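Local structure of GH127 beta-L-arabinofuranoside (Geobacillus stearothermophilus, 4QK0) at residues A[33-38]-A[84-89]; A[53-58]-A[77-82]; A[278-283]-A[348-353]; A[342-347]-A[357-362]. The protein probably hydrolyses beta-L-arabinofuranosidic bonds, as a glycoside hydrolase of family 127. All coordinates share one frame; numbering follows the deposited sequence.

All four contacts belong to the catalytic domain and join helix to helix, without a hydrogen bond crossing any of them. Contacts 1 and 2 share helix 76-92: one of its faces meets helix 22-42, another the short helix 54-61, and a probable hydrogen bond from W82 NE1 to I35 O ties the two sites together. Contacts 3 and 4 share helix 334-350, with centres about 12 Å apart. Contacts 1, 2 and 4 are buried, and contact 4 lies nearest the middle of the chain. Contact 3, where helix 334-350 finishes, is only partly buried. Chemistry follows place: aliphatic carbons in 1, with a phenylalanine ring edge added in 2, charged groups beside alanine and leucine in 3, and threonine against selenomethionine in 4.

Contact 1 (A[33-38]-A[84-89])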
loop_
_atom_site.group_PDB
_atom_site.type_symbol
_atom_site.label_atom_id
_atom_site.label_comp_id
_atom_site.label_asym_id
_atom_site.label_seq_id
_atom_site.Cartn_x
_atom_site.Cartn_y
_atom_site.Cartn_z
ATOM N N GLU A 33 2.530 36.436 -1.284
ATOM C CA GLU A 33 1.969 35.449 -2.211
ATOM C C GLU A 33 0.798 34.670 -1.627
ATOM O O GLU A 33 -0.287 34.646 -2.201
ATOM C CB GLU A 33 3.079 34.481 -2.648
ATOM C CG GLU A 33 2.577 33.267 -3.424
ATOM C CD GLU A 33 1.891 33.647 -4.742
ATOM O OE1 GLU A 33 0.830 33.045 -5.078
ATOM O OE2 GLU A 33 2.437 34.548 -5.444
ATOM N N VAL A 34 1.018 34.007 -0.497
ATOM C CA VAL A 34 0.037 33.055 -0.035
ATOM C C VAL A 34 -1.265 33.672 0.400
ATOM O O VAL A 34 -2.346 33.283 -0.066
ATOM C CB VAL A 34 0.579 32.196 1.112
ATOM C CG1 VAL A 34 -0.442 31.150 1.514
ATOM C CG2 VAL A 34 1.872 31.490 0.735
ATOM N N ILE A 35 -1.206 34.649 1.299
ATOM C CA ILE A 35 -2.443 35.262 1.815
ATOM C C ILE A 35 -3.246 36.056 0.761
ATOM O O ILE A 35 -4.481 35.929 0.643
ATOM C CB ILE A 35 -2.111 36.101 3.066
ATOM C CG1 ILE A 35 -1.920 35.172 4.273
ATOM C CG2 ILE A 35 -3.160 37.173 3.333
ATOM C CD1 ILE A 35 -3.082 34.288 4.627
ATOM N N PRO A 36 -2.570 36.859 -0.048
ATOM C CA PRO A 36 -3.300 37.483 -1.168
ATOM C C PRO A 36 -3.958 36.517 -2.162
ATOM O O PRO A 36 -5.102 36.744 -2.578
ATOM C CB PRO A 36 -2.210 38.312 -1.864
ATOM C CG PRO A 36 -1.292 38.675 -0.742
ATOM C CD PRO A 36 -1.203 37.380 0.054
ATOM N N TYR A 37 -3.261 35.445 -2.536
ATOM C CA TYR A 37 -3.841 34.449 -3.454
ATOM C C TYR A 37 -5.077 33.809 -2.830
ATOM O O TYR A 37 -6.116 33.653 -3.492
ATOM C CB TYR A 37 -2.804 33.371 -3.840
ATOM C CG TYR A 37 -3.317 32.379 -4.860
ATOM C CD1 TYR A 37 -4.031 31.265 -4.469
ATOM C CD2 TYR A 37 -3.148 32.603 -6.223
ATOM C CE1 TYR A 37 -4.549 30.373 -5.400
ATOM C CE2 TYR A 37 -3.652 31.708 -7.166
ATOM C CZ TYR A 37 -4.337 30.591 -6.742
ATOM O OH TYR A 37 -4.826 29.711 -7.664
ATOM N N GLN A 38 -4.968 33.433 -1.556
ATOM C CA GLN A 38 -6.116 32.825 -0.898
ATOM C C GLN A 38 -7.279 33.773 -0.797
ATOM O O GLN A 38 -8.438 33.354 -0.903
ATOM C CB GLN A 38 -5.776 32.325 0.491
ATOM C CG GLN A 38 -4.942 31.046 0.544
ATOM C CD GLN A 38 -5.492 29.845 -0.259
ATOM O OE1 GLN A 38 -6.478 29.232 0.147
ATOM N NE2 GLN A 38 -4.812 29.466 -1.382
ATOM N N GLU A 84 -7.110 34.461 10.787
ATOM C CA GLU A 84 -6.143 34.194 11.822
ATOM C C GLU A 84 -4.752 34.466 11.343
ATOM O O GLU A 84 -3.938 35.108 12.040
ATOM C CB GLU A 84 -6.265 32.768 12.367
ATOM C CG GLU A 84 -5.383 32.571 13.611
ATOM C CD GLU A 84 -5.255 31.125 14.096
ATOM O OE1 GLU A 84 -6.081 30.293 13.702
ATOM O OE2 GLU A 84 -4.332 30.842 14.901
ATOM N N ALA A 85 -4.433 33.998 10.158
ATOM C CA ALA A 85 -3.109 34.315 9.606
ATOM C C ALA A 85 -2.900 35.822 9.396
ATOM O O ALA A 85 -1.804 36.347 9.604
ATOM C CB ALA A 85 -2.907 33.605 8.292
ATOM N N VAL A 86 -3.933 36.490 8.912
ATOM C CA VAL A 86 -3.853 37.933 8.647
ATOM C C VAL A 86 -3.556 38.679 9.946
ATOM O O VAL A 86 -2.679 39.514 9.976
ATOM C CB VAL A 86 -5.164 38.425 7.986
ATOM C CG1 VAL A 86 -5.343 39.915 8.160
ATOM C CG2 VAL A 86 -5.185 38.073 6.506
ATOM N N ALA A 87 -4.252 38.297 11.016
ATOM C CA ALA A 87 -3.940 38.784 12.375
ATOM C C ALA A 87 -2.493 38.714 12.714
ATOM O O ALA A 87 -1.889 39.717 13.151
ATOM C CB ALA A 87 -4.735 38.008 13.402
ATOM N N TYR A 88 -1.870 37.552 12.476
ATOM C CA TYR A 88 -0.450 37.414 12.803
ATOM C C TYR A 88 0.398 38.257 11.894
ATOM O O TYR A 88 1.459 38.759 12.313
ATOM C CB TYR A 88 0.023 35.955 12.752
ATOM C CG TYR A 88 -0.741 35.023 13.675
ATOM C CD1 TYR A 88 -1.017 35.378 14.983
ATOM C CD2 TYR A 88 -1.162 33.781 13.238
ATOM C CE1 TYR A 88 -1.697 34.517 15.840
ATOM C CE2 TYR A 88 -1.862 32.920 14.073
ATOM C CZ TYR A 88 -2.120 33.289 15.376
ATOM O OH TYR A 88 -2.825 32.444 16.191
ATOM N N LEU A 89 -0.020 38.393 10.638
ATOM C CA LEU A 89 0.753 39.231 9.721
ATOM C C LEU A 89 0.766 40.690 10.187
ATOM O O LEU A 89 1.804 41.375 10.112
ATOM C CB LEU A 89 0.206 39.140 8.309
ATOM C CG LEU A 89 0.593 37.811 7.643
ATOM C CD1 LEU A 89 -0.102 37.723 6.294
ATOM C CD2 LEU A 89 2.065 37.661 7.439
#
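I35 reaches from helix 22-42 into the side of helix 76-92 and meets A85, V86 and L89, each through a different part of its branched side chain. Its end atom CD1 lies 3.7 Å from A85 CB. The middle of the chain, CG1, runs past the tip of L89, with CD1 of that leucine 3.7 Å away and the two side chains sliding by each other in opposite directions. The branch methyl CG2 approaches V86 CG2 at 3.9 Å, and here the side chains lie aslant.

The torsions explain this division of labour. In I35, CG1 stands opposite the carbonyl carbon (chi1 -78°), which leaves CG2 trans to the backbone N, and a second turn at chi2 (-58°) folds CD1 round toward A85. L89 shares that first torsion but differs at the second: with CD1 trans to CA the leucine extends toward I35. V86 contributes only CG2, the methyl lying beside its own backbone N. A85 and L89, one turn apart, both direct CB at helix 22-42.

The backbones stand well apart, with segment axes 11.1 Å from each other at closest, and the gap is bridged by I35 together with the leucine that extends to meet it. A418 of helix 413-422 also touches I35, while E84, on the same helix as A85, forms a salt bridge with R419. Helices running roughly antiparallel (139° between the segment directions), joined by buried aliphatic side chains, fit the (alpha/alpha)6 barrel expected for a catalytic domain of this six-hairpin clan.

Contact 2 (A[53-58]-A[77-82])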
loop_
_atom_site.group_PDB
_atom_site.type_symbol
_atom_site.label_atom_id
_atom_site.label_comp_id
_atom_site.label_asym_id
_atom_site.label_seq_id
_atom_site.Cartn_x
_atom_site.Cartn_y
_atom_site.Cartn_z
ATOM N N HIS A 53 -16.851 30.053 -2.966
ATOM C CA HIS A 53 -18.050 30.668 -2.391
ATOM C C HIS A 53 -17.946 30.925 -0.866
ATOM O O HIS A 53 -18.965 31.091 -0.187
ATOM C CB HIS A 53 -19.311 29.809 -2.677
ATOM C CG HIS A 53 -19.962 30.089 -3.997
ATOM N ND1 HIS A 53 -21.090 30.870 -4.114
ATOM C CD2 HIS A 53 -19.657 29.680 -5.250
ATOM C CE1 HIS A 53 -21.438 30.954 -5.385
ATOM N NE2 HIS A 53 -20.590 30.233 -6.093
ATOM N N ALA A 54 -16.761 30.956 -0.314
ATOM C CA ALA A 54 -16.673 30.959 1.151
ATOM C C ALA A 54 -17.221 32.279 1.719
ATOM O O ALA A 54 -17.906 32.282 2.746
ATOM C CB ALA A 54 -15.242 30.706 1.631
ATOM N N ILE A 55 -16.891 33.377 1.057
ATOM C CA ILE A 55 -17.342 34.709 1.487
ATOM C C ILE A 55 -18.815 34.881 1.084
ATOM O O ILE A 55 -19.642 35.362 1.866
ATOM C CB ILE A 55 -16.492 35.808 0.866
ATOM C CG1 ILE A 55 -15.026 35.703 1.295
ATOM C CG2 ILE A 55 -17.040 37.198 1.194
ATOM C CD1 ILE A 55 -14.786 35.943 2.763
ATOM N N GLU A 56 -19.123 34.444 -0.129
ATOM C CA GLU A 56 -20.452 34.529 -0.661
ATOM C C GLU A 56 -21.456 33.875 0.275
ATOM O O GLU A 56 -22.553 34.394 0.509
ATOM C CB GLU A 56 -20.485 33.923 -2.090
ATOM C CG GLU A 56 -21.762 34.159 -2.872
ATOM C CD GLU A 56 -22.136 35.631 -2.988
ATOM O OE1 GLU A 56 -21.272 36.528 -2.752
ATOM O OE2 GLU A 56 -23.321 35.885 -3.303
ATOM N N ASN A 57 -21.124 32.706 0.800
ATOM C CA ASN A 57 -22.032 32.030 1.729
ATOM C C ASN A 57 -22.409 32.977 2.921
ATOM O O ASN A 57 -23.492 32.901 3.410
ATOM C CB ASN A 57 -21.418 30.746 2.279
ATOM C CG ASN A 57 -21.362 29.600 1.253
ATOM O OD1 ASN A 57 -22.131 29.538 0.305
ATOM N ND2 ASN A 57 -20.467 28.654 1.508
ATOM N N PHE A 58 -21.478 33.780 3.415
ATOM C CA PHE A 58 -21.779 34.695 4.539
ATOM C C PHE A 58 -22.626 35.865 4.077
ATOM O O PHE A 58 -23.523 36.306 4.788
ATOM C CB PHE A 58 -20.519 35.249 5.185
ATOM C CG PHE A 58 -19.810 34.264 6.052
ATOM C CD1 PHE A 58 -20.299 33.940 7.309
ATOM C CD2 PHE A 58 -18.650 33.650 5.604
ATOM C CE1 PHE A 58 -19.655 33.008 8.105
ATOM C CE2 PHE A 58 -17.995 32.739 6.396
ATOM C CZ PHE A 58 -18.499 32.396 7.632
ATOM N N SER A 77 -14.718 27.569 8.053
ATOM C CA SER A 77 -13.407 27.567 8.723
ATOM C C SER A 77 -12.274 28.084 7.853
ATOM O O SER A 77 -11.207 28.495 8.362
ATOM C CB SER A 77 -13.021 26.153 9.150
ATOM O OG SER A 77 -12.823 25.352 7.986
ATOM N N ASP A 78 -12.439 28.018 6.549
ATOM C CA ASP A 78 -11.410 28.590 5.645
ATOM C C ASP A 78 -11.293 30.115 5.828
ATOM O O ASP A 78 -10.211 30.667 5.813
ATOM C CB ASP A 78 -11.750 28.285 4.188
ATOM C CG ASP A 78 -11.440 26.847 3.823
ATOM O OD1 ASP A 78 -10.474 26.283 4.398
ATOM O OD2 ASP A 78 -12.107 26.316 2.904
ATOM N N VAL A 79 -12.426 30.766 5.996
ATOM C CA VAL A 79 -12.419 32.192 6.216
ATOM C C VAL A 79 -11.729 32.480 7.542
ATOM O O VAL A 79 -10.934 33.416 7.654
ATOM C CB VAL A 79 -13.844 32.739 6.224
ATOM C CG1 VAL A 79 -13.839 34.225 6.509
ATOM C CG2 VAL A 79 -14.488 32.496 4.885
ATOM N N ALA A 80 -12.014 31.646 8.533
ATOM C CA ALA A 80 -11.440 31.796 9.851
ATOM C C ALA A 80 -9.959 31.688 9.797
ATOM O O ALA A 80 -9.241 32.491 10.386
ATOM C CB ALA A 80 -12.004 30.756 10.801
ATOM N N LYS A 81 -9.459 30.697 9.081
ATOM C CA LYS A 81 -8.011 30.475 9.058
ATOM C C LYS A 81 -7.307 31.576 8.344
ATOM O O LYS A 81 -6.162 31.923 8.706
ATOM C CB LYS A 81 -7.647 29.130 8.418
ATOM C CG LYS A 81 -8.065 27.921 9.254
ATOM C CD LYS A 81 -8.019 26.648 8.398
ATOM C CE LYS A 81 -8.394 25.427 9.197
ATOM N NZ LYS A 81 -8.627 24.299 8.266
ATOM N N TRP A 82 -7.953 32.124 7.305
ATOM C CA TRP A 82 -7.340 33.240 6.580
ATOM C C TRP A 82 -7.272 34.469 7.535
ATOM O O TRP A 82 -6.209 35.107 7.666
ATOM C CB TRP A 82 -8.112 33.540 5.277
ATOM C CG TRP A 82 -7.577 34.654 4.440
ATOM C CD1 TRP A 82 -6.655 34.557 3.433
ATOM C CD2 TRP A 82 -7.895 36.044 4.548
ATOM N NE1 TRP A 82 -6.385 35.802 2.925
ATOM C CE2 TRP A 82 -7.149 36.723 3.574
ATOM C CE3 TRP A 82 -8.762 36.776 5.349
ATOM C CZ2 TRP A 82 -7.227 38.103 3.398
ATOM C CZ3 TRP A 82 -8.859 38.149 5.148
ATOM C CH2 TRP A 82 -8.095 38.790 4.187
#
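One methyl group, CG2 of V79, receives A54, I55 and F58 from helix 54-61. A54 CB and F58 CE2 each lie 3.8 Å from it, and I55 CD1 is slightly farther at 4.1 Å. The three approach differently. A54 is the short member, its CB directed at helix 76-92, and its CA is the nearest to that of V79 at 6.7 Å. I55 starts off to the flank and only its end turns inward, where the side chain runs roughly at right angles to that of V79. F58 comes alongside in the opposite sense and presents its rim: V79 CG2 lies at the ring edge, near the ring plane, and not over a face.

V79 CG2 is available to all three because it stands opposite the valine's carbonyl carbon, with CG1 trans to the backbone N (chi1 178°). The segment axes make an angle of 110° and come no closer than 10.1 Å, so the helices meet over a short length instead of running along each other. Helix 96-112 continues the same apolar patch, with L108, L109 and A112 against F58 and V105 against V79.

Since every atom meeting here is carbon and all four residues are buried, the contact relies on exclusion of water and on the fit of shapes; no polar bond across it fixes the mutual rotation of the two helices.

Contact 3 (A[278-283]-A[348-353]); sequences GLAAKM and LELEMD
L350 lays its CD1 methyl over the backbone of helix 266-283, 3.7 Å from A281 N and 3.8 Å from A280 CB. This is the tight part of the contact. The leucine begins by pointing past that helix, but with CG trans to its backbone N (chi1 -173°) and chi2 at 58° its end swings back onto the two alanines. The small alanine side chains permit a close approach: the CA atoms of A281 and L350 are 5.2 Å apart.

On the looser side, A281 CB is 4.3 Å from E349 O, and the glutamate side chain stays farther off, although its CB faces the other helix. E349 OE1 and K282 NZ are 5.3 Å apart, too far for an ion pair between them; E349 is instead in a salt bridge with R346, and K282 with E203. E349 and K282 are partly exposed, whereas A280 is buried.

Helix 334-350 finishes here: the chain departs from helical geometry at E351 and then makes an inverse gamma turn centred on M352, a selenomethionine. Helix 286-302 packs against the junction, its K289 touching A280 and L350, while helix 208-220 packs on L279 and strand 513-517 meets L348 and M352 through Y513.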
loop_
_atom_site.group_PDB
_atom_site.type_symbol
_atom_site.label_atom_id
_atom_site.label_comp_id
_atom_site.label_asym_id
_atom_site.label_seq_id
_atom_site.Cartn_x
_atom_site.Cartn_y
_atom_site.Cartn_z
ATOM N N GLY A 278 -3.348 21.557 27.461
ATOM C CA GLY A 278 -3.750 22.872 27.967
ATOM C C GLY A 278 -4.627 22.766 29.222
ATOM O O GLY A 278 -4.389 23.473 30.166
ATOM N N LEU A 279 -5.606 21.873 29.227
ATOM C CA LEU A 279 -6.456 21.664 30.372
ATOM C C LEU A 279 -5.711 21.035 31.560
ATOM O O LEU A 279 -5.877 21.480 32.675
ATOM C CB LEU A 279 -7.610 20.770 30.044
ATOM C CG LEU A 279 -8.651 21.376 29.123
ATOM C CD1 LEU A 279 -9.518 20.253 28.543
ATOM C CD2 LEU A 279 -9.500 22.418 29.839
ATOM N N ALA A 280 -4.857 20.055 31.321
ATOM C CA ALA A 280 -4.035 19.533 32.404
ATOM C C ALA A 280 -3.229 20.640 33.105
ATOM O O ALA A 280 -3.083 20.633 34.303
ATOM C CB ALA A 280 -3.091 18.474 31.902
ATOM N N ALA A 281 -2.691 21.583 32.336
ATOM C CA ALA A 281 -1.907 22.672 32.903
ATOM C C ALA A 281 -2.774 23.609 33.705
ATOM O O ALA A 281 -2.455 23.935 34.824
ATOM C CB ALA A 281 -1.221 23.467 31.788
ATOM N N LYS A 282 -3.862 24.076 33.099
ATOM C CA LYS A 282 -4.675 25.070 33.721
ATOM C C LYS A 282 -5.434 24.528 34.925
ATOM O O LYS A 282 -5.616 25.265 35.872
ATOM C CB LYS A 282 -5.623 25.707 32.709
ATOM C CG LYS A 282 -4.865 26.493 31.638
ATOM C CD LYS A 282 -5.805 27.290 30.762
ATOM C CE LYS A 282 -5.163 27.718 29.452
ATOM N NZ LYS A 282 -3.995 28.611 29.636
HETATM N N MSE A 283 -5.881 23.272 34.882
HETATM C CA MSE A 283 -6.656 22.701 35.980
HETATM C C MSE A 283 -5.807 21.993 36.997
HETATM O O MSE A 283 -6.328 21.492 37.943
HETATM C CB MSE A 283 -7.684 21.635 35.571
HETATM C CG MSE A 283 -8.683 22.004 34.499
HETATM SE SE MSE A 283 -9.721 23.594 34.984
HETATM C CE MSE A 283 -11.524 22.909 34.502
ATOM N N LEU A 348 4.973 21.930 26.473
ATOM C CA LEU A 348 5.978 22.753 27.114
ATOM C C LEU A 348 5.418 23.544 28.303
ATOM O O LEU A 348 6.112 23.768 29.253
ATOM C CB LEU A 348 6.578 23.735 26.127
ATOM C CG LEU A 348 7.607 23.072 25.219
ATOM C CD1 LEU A 348 7.999 24.014 24.092
ATOM C CD2 LEU A 348 8.818 22.629 26.023
ATOM N N GLU A 349 4.165 23.969 28.224
ATOM C CA GLU A 349 3.522 24.680 29.334
ATOM C C GLU A 349 3.176 23.723 30.455
ATOM O O GLU A 349 3.065 24.105 31.596
ATOM C CB GLU A 349 2.298 25.441 28.831
ATOM C CG GLU A 349 2.725 26.606 27.914
ATOM C CD GLU A 349 1.576 27.243 27.113
ATOM O OE1 GLU A 349 0.399 26.858 27.344
ATOM O OE2 GLU A 349 1.856 28.102 26.236
ATOM N N LEU A 350 3.080 22.449 30.140
ATOM C CA LEU A 350 2.788 21.447 31.139
ATOM C C LEU A 350 4.022 20.933 31.871
ATOM O O LEU A 350 3.958 20.541 33.031
ATOM C CB LEU A 350 2.119 20.301 30.428
ATOM C CG LEU A 350 1.536 19.141 31.194
ATOM C CD1 LEU A 350 0.489 19.642 32.183
ATOM C CD2 LEU A 350 0.910 18.173 30.191
ATOM N N GLU A 351 5.152 20.943 31.185
ATOM C CA GLU A 351 6.392 20.473 31.727
ATOM C C GLU A 351 7.520 20.964 30.775
ATOM O O GLU A 351 7.506 20.722 29.549
ATOM C CB GLU A 351 6.324 18.974 31.827
ATOM C CG GLU A 351 7.534 18.286 32.448
ATOM C CD GLU A 351 7.642 16.833 32.006
ATOM O OE1 GLU A 351 6.636 16.275 31.491
ATOM O OE2 GLU A 351 8.746 16.249 32.115
HETATM N N MSE A 352 8.497 21.625 31.349
HETATM C CA MSE A 352 9.617 22.148 30.621
HETATM C C MSE A 352 10.622 21.046 30.336
HETATM O O MSE A 352 11.511 20.781 31.117
HETATM C CB MSE A 352 10.210 23.288 31.406
HETATM C CG MSE A 352 11.268 23.933 30.529
HETATM SE SE MSE A 352 10.547 24.760 28.863
HETATM C CE MSE A 352 8.992 25.672 29.604
ATOM N N ASP A 353 10.454 20.382 29.190
ATOM C CA ASP A 353 11.330 19.308 28.752
ATOM C C ASP A 353 11.754 19.591 27.299
ATOM O O ASP A 353 10.917 19.719 26.382
ATOM C CB ASP A 353 10.593 17.983 28.890
ATOM C CG ASP A 353 11.473 16.797 28.662
ATOM O OD1 ASP A 353 12.450 16.841 27.835
ATOM O OD2 ASP A 353 11.181 15.793 29.321
#

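Contact 4 (A[342-347]-A[357-362]); sequences FWTRRM and ADVMER
T344 and M360 face each other across the two helices, and most of the contact is van der Waals packing between them. T344 CB lies 3.8 Å from M360 CB, and T344 CG2 is 3.8 Å from M360 N, so the threonine methyl rests against the backbone of helix 354-365. The same methyl meets V359 CG1 at 4.0 Å. M360, a selenomethionine, extends as far as SE, with CG trans to its backbone N (chi1 178°), and then bends; the modelled place of its terminal CE is doubtful because it lies too near T344 OG1.

Polar bonding stays within or outside the pair of helices. T344 OG1 is hydrogen-bonded to V341 O of its own helix, although it also lies against the selenomethionine, 3.3 Å from M360 CB; CG2 is the branch that meets V359.

Charged groups have their partners elsewhere. The extended R345 leads its guanidinium group away from the contact to a cation-pi interaction with Y427, while D358 and E361 both form salt bridges with R486 of strand 479-486.

The segment axes are 8.8 Å apart at closest and 161° from parallel. Consecutive helices 334-350 and 354-365, joined by a few residues, thus form an antiparallel helical hairpin, an arrangement consistent with the (alpha/alpha)6 barrel expected for this clan.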
loop_
_atom_site.group_PDB
_atom_site.type_symbol
_atom_site.label_atom_id
_atom_site.label_comp_id
_atom_site.label_asym_id
_atom_site.label_seq_id
_atom_site.Cartn_x
_atom_site.Cartn_y
_atom_site.Cartn_z
ATOM N N PHE A 342 1.528 22.666 17.433
ATOM C CA PHE A 342 0.614 23.242 18.428
ATOM C C PHE A 342 0.668 22.417 19.722
ATOM O O PHE A 342 0.695 22.980 20.813
ATOM C CB PHE A 342 -0.843 23.306 17.978
ATOM C CG PHE A 342 -1.100 24.110 16.724
ATOM C CD1 PHE A 342 -0.314 25.201 16.374
ATOM C CD2 PHE A 342 -2.163 23.775 15.895
ATOM C CE1 PHE A 342 -0.586 25.939 15.216
ATOM C CE2 PHE A 342 -2.451 24.524 14.730
ATOM C CZ PHE A 342 -1.660 25.613 14.401
ATOM N N TRP A 343 0.636 21.105 19.587
ATOM C CA TRP A 343 0.656 20.221 20.732
ATOM C C TRP A 343 1.915 20.439 21.547
ATOM O O TRP A 343 1.832 20.592 22.768
ATOM C CB TRP A 343 0.598 18.798 20.283
ATOM C CG TRP A 343 0.464 17.822 21.371
ATOM C CD1 TRP A 343 -0.001 18.051 22.637
ATOM C CD2 TRP A 343 0.712 16.414 21.293
ATOM N NE1 TRP A 343 -0.045 16.880 23.334
ATOM C CE2 TRP A 343 0.368 15.856 22.540
ATOM C CE3 TRP A 343 1.152 15.567 20.275
ATOM C CZ2 TRP A 343 0.500 14.470 22.823
ATOM C CZ3 TRP A 343 1.283 14.194 20.548
ATOM C CH2 TRP A 343 0.947 13.657 21.805
ATOM N N THR A 344 3.061 20.523 20.885
ATOM C CA THR A 344 4.313 20.650 21.601
ATOM C C THR A 344 4.327 21.911 22.467
ATOM O O THR A 344 4.885 21.939 23.554
ATOM C CB THR A 344 5.541 20.698 20.666
ATOM O OG1 THR A 344 5.408 21.792 19.743
ATOM C CG2 THR A 344 5.660 19.395 19.869
ATOM N N ARG A 345 3.760 22.972 21.958
ATOM C CA ARG A 345 3.734 24.196 22.699
ATOM C C ARG A 345 2.966 24.041 24.021
ATOM O O ARG A 345 3.390 24.574 24.999
ATOM C CB ARG A 345 3.150 25.314 21.853
ATOM C CG ARG A 345 3.490 26.701 22.380
ATOM C CD ARG A 345 2.705 27.703 21.578
ATOM N NE ARG A 345 2.672 29.023 22.168
ATOM C CZ ARG A 345 1.962 30.029 21.672
ATOM N NH1 ARG A 345 1.231 29.872 20.567
ATOM N NH2 ARG A 345 1.983 31.202 22.278
ATOM N N ARG A 346 1.825 23.357 24.024
ATOM C CA ARG A 346 1.104 23.099 25.247
ATOM C C ARG A 346 1.837 22.123 26.141
ATOM O O ARG A 346 1.723 22.203 27.378
ATOM C CB ARG A 346 -0.289 22.557 24.973
ATOM C CG ARG A 346 -1.197 23.558 24.293
ATOM C CD ARG A 346 -1.421 24.790 25.146
ATOM N NE ARG A 346 -2.566 25.583 24.721
ATOM C CZ ARG A 346 -2.992 26.688 25.333
ATOM N NH1 ARG A 346 -2.366 27.129 26.410
ATOM N NH2 ARG A 346 -4.043 27.382 24.853
HETATM N N MSE A 347 2.542 21.155 25.546
HETATM C CA MSE A 347 3.291 20.200 26.389
HETATM C C MSE A 347 4.344 20.986 27.127
HETATM O O MSE A 347 4.620 20.712 28.271
HETATM C CB MSE A 347 3.960 19.071 25.642
HETATM C CG MSE A 347 2.996 18.075 24.989
HETATM SE SE MSE A 347 1.862 17.144 26.270
HETATM C CE MSE A 347 3.181 15.988 27.155
ATOM N N ALA A 357 10.420 20.470 22.694
ATOM C CA ALA A 357 10.839 21.487 21.769
ATOM C C ALA A 357 11.651 20.860 20.636
ATOM O O ALA A 357 11.702 21.409 19.556
ATOM C CB ALA A 357 11.623 22.593 22.487
ATOM N N ASP A 358 12.294 19.741 20.908
ATOM C CA ASP A 358 13.054 18.985 19.918
ATOM C C ASP A 358 12.123 18.520 18.821
ATOM O O ASP A 358 12.414 18.748 17.641
ATOM C CB ASP A 358 13.781 17.798 20.532
ATOM C CG ASP A 358 14.996 18.219 21.364
ATOM O OD1 ASP A 358 15.520 19.390 21.247
ATOM O OD2 ASP A 358 15.468 17.340 22.119
ATOM N N VAL A 359 10.970 18.018 19.202
ATOM C CA VAL A 359 9.932 17.640 18.251
ATOM C C VAL A 359 9.350 18.827 17.517
ATOM O O VAL A 359 9.135 18.781 16.276
ATOM C CB VAL A 359 8.849 16.818 18.921
ATOM C CG1 VAL A 359 7.692 16.537 18.006
ATOM C CG2 VAL A 359 9.441 15.484 19.320
HETATM N N MSE A 360 9.048 19.886 18.249
HETATM C CA MSE A 360 8.532 21.080 17.644
HETATM C C MSE A 360 9.472 21.475 16.531
HETATM O O MSE A 360 9.024 21.828 15.441
HETATM C CB MSE A 360 8.495 22.183 18.733
HETATM C CG MSE A 360 8.022 23.504 18.195
HETATM SE SE MSE A 360 8.040 24.979 19.517
HETATM C CE MSE A 360 6.667 24.266 20.499
ATOM N N GLU A 361 10.783 21.489 16.830
ATOM C CA GLU A 361 11.781 21.949 15.877
ATOM C C GLU A 361 11.853 20.996 14.689
ATOM O O GLU A 361 11.902 21.427 13.528
ATOM C CB GLU A 361 13.117 22.061 16.575
ATOM C CG GLU A 361 14.319 22.271 15.688
ATOM C CD GLU A 361 15.593 22.425 16.482
ATOM O OE1 GLU A 361 16.099 21.384 16.987
ATOM O OE2 GLU A 361 16.127 23.582 16.572
ATOM N N ARG A 362 11.848 19.684 14.960
ATOM C CA ARG A 362 11.787 18.672 13.871
ATOM C C ARG A 362 10.609 18.934 12.886
ATOM O O ARG A 362 10.817 19.019 11.675
ATOM C CB ARG A 362 11.675 17.307 14.472
ATOM C CG ARG A 362 11.750 16.150 13.506
ATOM C CD ARG A 362 11.526 14.823 14.207
ATOM N NE ARG A 362 12.620 14.433 15.074
ATOM C CZ ARG A 362 13.832 14.079 14.656
ATOM N NH1 ARG A 362 14.149 14.008 13.345
ATOM N NH2 ARG A 362 14.751 13.735 15.538
#